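Light Chain (Clostridium botulinum, PDB 6BVD) is the zinc-dependent protease domain of a mosaic botulinum neurotoxin, type HA, a metalloendopeptidase that probably cleaves a neuronal SNARE protein, as its relatives do. Local coordinates at residues Lys260-Thr263 and Ser264-Leu268; Ile277-Gln280 and Ser281-Ser284. All coordinates share one frame; numbering follows the deposited sequence.

Interaction 1: residues Lys260-Thr263 and Ser264-Leu268; sequences KPIT and SAEFL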
loop_
_atom_site.group_PDB
_atom_site.type_symbol
_atom_site.label_atom_id
_atom_site.label_comp_id
_atom_site.label_asym_id
_atom_site.label_seq_id
_atom_site.Cartn_x
_atom_site.Cartn_y
_atom_site.Cartn_z
ATOM N N LYS A 260 31.354 -19.900 16.198
ATOM C CA LYS A 260 32.491 -20.063 15.296
ATOM C C LYS A 260 32.919 -18.707 14.711
ATOM O O LYS A 260 32.209 -17.706 14.874
ATOM C CB LYS A 260 32.112 -21.035 14.177
ATOM C CG LYS A 260 30.950 -20.482 13.343
ATOM C CD LYS A 260 30.381 -21.470 12.335
ATOM C CE LYS A 260 29.053 -20.954 11.788
ATOM N NZ LYS A 260 28.721 -21.539 10.460
ATOM N N PRO A 261 34.099 -18.654 14.058
ATOM C CA PRO A 261 34.353 -17.416 13.301
ATOM C C PRO A 261 33.356 -17.221 12.152
ATOM O O PRO A 261 32.821 -18.190 11.572
ATOM C CB PRO A 261 35.777 -17.588 12.777
ATOM C CG PRO A 261 36.194 -19.036 13.189
ATOM C CD PRO A 261 35.327 -19.432 14.302
ATOM N N ILE A 262 33.113 -15.954 11.860
ATOM C CA ILE A 262 32.071 -15.501 10.916
ATOM C C ILE A 262 32.703 -14.561 9.881
ATOM O O ILE A 262 33.469 -13.677 10.259
ATOM C CB ILE A 262 30.925 -14.757 11.688
ATOM C CG1 ILE A 262 30.160 -15.702 12.620
ATOM C CG2 ILE A 262 29.928 -14.084 10.725
ATOM C CD1 ILE A 262 29.511 -16.870 11.914
ATOM N N THR A 263 32.365 -14.691 8.591
ATOM C CA THR A 263 32.937 -13.775 7.587
ATOM C C THR A 263 32.725 -12.305 7.971
ATOM O O THR A 263 31.661 -11.944 8.482
ATOM C CB THR A 263 32.338 -14.008 6.152
ATOM O OG1 THR A 263 32.888 -13.027 5.264
ATOM C CG2 THR A 263 30.833 -13.853 6.143
ATOM N N SER A 264 33.753 -11.473 7.743
ATOM C CA SER A 264 33.689 -10.035 8.022
ATOM C C SER A 264 32.510 -9.359 7.323
ATOM O O SER A 264 32.081 -8.287 7.746
ATOM C CB SER A 264 34.967 -9.321 7.577
ATOM O OG SER A 264 36.032 -9.571 8.471
ATOM N N ALA A 265 32.019 -9.986 6.250
ATOM C CA ALA A 265 30.907 -9.414 5.464
ATOM C C ALA A 265 29.600 -9.320 6.266
ATOM O O ALA A 265 28.777 -8.445 5.999
ATOM C CB ALA A 265 30.662 -10.234 4.152
ATOM N N GLU A 266 29.386 -10.226 7.226
ATOM C CA GLU A 266 28.141 -10.145 8.002
ATOM C C GLU A 266 28.168 -8.908 8.869
ATOM O O GLU A 266 27.133 -8.265 9.067
ATOM C CB GLU A 266 27.907 -11.373 8.878
ATOM C CG GLU A 266 27.864 -12.687 8.105
ATOM C CD GLU A 266 26.651 -12.873 7.219
ATOM O OE1 GLU A 266 25.745 -12.001 7.165
ATOM O OE2 GLU A 266 26.623 -13.936 6.563
ATOM N N PHE A 267 29.344 -8.567 9.400
ATOM C CA PHE A 267 29.387 -7.380 10.277
ATOM C C PHE A 267 29.276 -6.098 9.442
ATOM O O PHE A 267 28.681 -5.102 9.890
ATOM C CB PHE A 267 30.650 -7.383 11.115
ATOM C CG PHE A 267 30.782 -8.612 11.985
ATOM C CD1 PHE A 267 30.092 -8.707 13.189
ATOM C CD2 PHE A 267 31.518 -9.713 11.548
ATOM C CE1 PHE A 267 30.201 -9.840 13.991
ATOM C CE2 PHE A 267 31.630 -10.851 12.334
ATOM C CZ PHE A 267 30.967 -10.926 13.551
ATOM N N LEU A 268 29.841 -6.109 8.230
ATOM C CA LEU A 268 29.734 -4.934 7.363
ATOM C C LEU A 268 28.304 -4.796 6.874
ATOM O O LEU A 268 27.817 -3.675 6.630
ATOM C CB LEU A 268 30.699 -5.016 6.174
ATOM C CG LEU A 268 32.195 -5.061 6.487
ATOM C CD1 LEU A 268 33.002 -5.324 5.201
ATOM C CD2 LEU A 268 32.686 -3.800 7.206
#
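At T263 the chain passes from the short strand 262-263 into helix 264-270, and the backbone marks the change: E266 N donates to T263 O over 3.1 Å, with an N-H...O angle of 157°. T263 occupies the N-cap. A chi1 of 177° swings its OG1 away from its own N and toward the helix start, where it receives a weak capping bond from A265 N at 3.3 Å; the hydroxyl's stronger partner is E244 O. The same rotation brings T263 CG2 to E266 CG at 3.7 Å, the two side chains crossing at about a right angle. I262 CG2 reaches the same methylene, 3.6 Å from E266 CG. The aliphatic part of E266 is thus touched by two methyl groups, and its chain bends at chi2 (-70°) to carry the carboxylate to the zinc. E266 completes the protein ligands of the metal with H228 and H232 of helix 222-237, consistent with the gluzincin pattern of zinc metalloproteases, in which an HExxH helix supplies two histidines and a glutamate from a later helix is the third ligand. On the F267 ring, I262 O lies in plane at the edge, 4.0 Å from CE2, and I262 CG2 touches that same carbon at 4.0 Å. S264 OG is bonded to Y245 O, tying the first turn to the segment leading into strand 246-247.

Interaction 2: residues Ile277-Gln280 and Ser281-Ser284; sequences IVPQ and SIQS
Q283 reaches back from the first turn of helix 280-301 and meets V278 with its amide nitrogen and with its CG methylene. Q283 NE2 donates to V278 O over 2.9 Å, nearly straight at 166°, with the acceptor only 7° out of the amide plane of Q283. CG leaves on the side of the backbone N (chi1 -63°) and the chain is extended beyond it, which brings the amide to a carbonyl that precedes the helix. Backbone bonds secure the same turn. Q283 N donates to O of P279, the N-cap residue, at 2.9 Å; S284 N donates to Q280 O at 3.0 Å. S284 OG adds a weak bond of 3.4 Å to Q280 O, giving that carbonyl two donors from one residue. The apolar contacts centre on V278 CG1. It is 3.7 Å from I282 CG2 and equally far from Q283 CG, so one methyl serves two helix residues; the V278 and I282 side chains cross at about a right angle. P279 CD approaches I282 CD1 more loosely, at 4.3 Å. Q280 and S281, by contrast, are exposed. V278 and I282 both pack on S264 of helix 264-270 and on I247 of strand 246-247, with V278 also touching F267 of that helix.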
loop_
_atom_site.group_PDB
_atom_site.type_symbol
_atom_site.label_atom_id
_atom_site.label_comp_id
_atom_site.label_asym_id
_atom_site.label_seq_id
_atom_site.Cartn_x
_atom_site.Cartn_y
_atom_site.Cartn_z
ATOM N N ILE A 277 33.919 -4.203 14.840
ATOM C CA ILE A 277 34.356 -5.568 15.098
ATOM C C ILE A 277 35.366 -6.038 14.026
ATOM O O ILE A 277 36.314 -6.789 14.308
ATOM C CB ILE A 277 33.142 -6.506 15.171
ATOM C CG1 ILE A 277 32.280 -6.101 16.372
ATOM C CG2 ILE A 277 33.573 -7.954 15.287
ATOM C CD1 ILE A 277 30.955 -6.832 16.489
ATOM N N VAL A 278 35.188 -5.580 12.795
ATOM C CA VAL A 278 36.122 -5.967 11.740
ATOM C C VAL A 278 37.405 -5.189 11.903
ATOM O O VAL A 278 37.376 -3.957 11.880
ATOM C CB VAL A 278 35.541 -5.700 10.315
ATOM C CG1 VAL A 278 36.490 -6.241 9.209
ATOM C CG2 VAL A 278 34.189 -6.334 10.202
ATOM N N PRO A 279 38.541 -5.908 12.081
ATOM C CA PRO A 279 39.859 -5.284 12.236
ATOM C C PRO A 279 40.227 -4.357 11.101
ATOM O O PRO A 279 39.960 -4.658 9.913
ATOM C CB PRO A 279 40.815 -6.483 12.264
ATOM C CG PRO A 279 39.983 -7.620 12.772
ATOM C CD PRO A 279 38.595 -7.371 12.245
ATOM N N GLN A 280 40.914 -3.278 11.457
ATOM C CA GLN A 280 41.374 -2.287 10.483
ATOM C C GLN A 280 42.171 -2.874 9.306
ATOM O O GLN A 280 42.037 -2.395 8.162
ATOM C CB GLN A 280 42.255 -1.257 11.180
ATOM C CG GLN A 280 42.273 0.050 10.467
ATOM C CD GLN A 280 40.855 0.593 10.345
ATOM O OE1 GLN A 280 40.334 0.769 9.238
ATOM N NE2 GLN A 280 40.210 0.819 11.492
ATOM N N SER A 281 43.030 -3.865 9.590
ATOM C CA SER A 281 43.851 -4.479 8.551
ATOM C C SER A 281 43.011 -5.250 7.539
ATOM O O SER A 281 43.350 -5.289 6.346
ATOM C CB SER A 281 44.922 -5.399 9.160
ATOM O OG SER A 281 44.369 -6.223 10.162
ATOM N N ILE A 282 41.958 -5.907 8.013
ATOM C CA ILE A 282 41.011 -6.585 7.110
ATOM C C ILE A 282 40.200 -5.551 6.324
ATOM O O ILE A 282 39.974 -5.698 5.123
ATOM C CB ILE A 282 40.052 -7.526 7.858
ATOM C CG1 ILE A 282 40.797 -8.778 8.296
ATOM C CG2 ILE A 282 38.837 -7.948 6.982
ATOM C CD1 ILE A 282 39.903 -9.773 8.956
ATOM N N GLN A 283 39.785 -4.476 6.977
ATOM C CA GLN A 283 39.056 -3.435 6.239
ATOM C C GLN A 283 39.898 -2.828 5.107
ATOM O O GLN A 283 39.378 -2.572 3.999
ATOM C CB GLN A 283 38.578 -2.330 7.195
ATOM C CG GLN A 283 37.594 -2.808 8.245
ATOM C CD GLN A 283 36.833 -1.669 8.901
ATOM O OE1 GLN A 283 36.383 -0.753 8.220
ATOM N NE2 GLN A 283 36.697 -1.716 10.231
ATOM N N SER A 284 41.198 -2.664 5.341
ATOM C CA SER A 284 42.094 -2.182 4.294
ATOM C C SER A 284 42.374 -3.238 3.215
ATOM O O SER A 284 42.483 -2.901 2.021
ATOM C CB SER A 284 43.409 -1.701 4.891
ATOM O OG SER A 284 43.196 -0.501 5.634
#

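How the interactions relate
Interactions 1 and 2 are successive helix starts, on helices 264-270 and 280-301, with centres 11 Å apart. They meet directly: S264 OG lies 3.4 Å from V278 CG1 and 3.6 Å from I282 CG2, while F267 CB packs 3.8 Å from V278 CG2. I247 of strand 246-247 touches residues of both. Interaction 1 is the more buried, with three of its six touching residues buried, and holds a zinc ligand; interaction 2 lies at the surface, with V278 about 12 Å from the metal. The helix starts also differ in chemistry: a threonine hydroxyl accepts a weak capping bond in the first; in the second the N-cap is a proline, with no side-chain acceptor, and a glutamine amide donates back to a loop carbonyl.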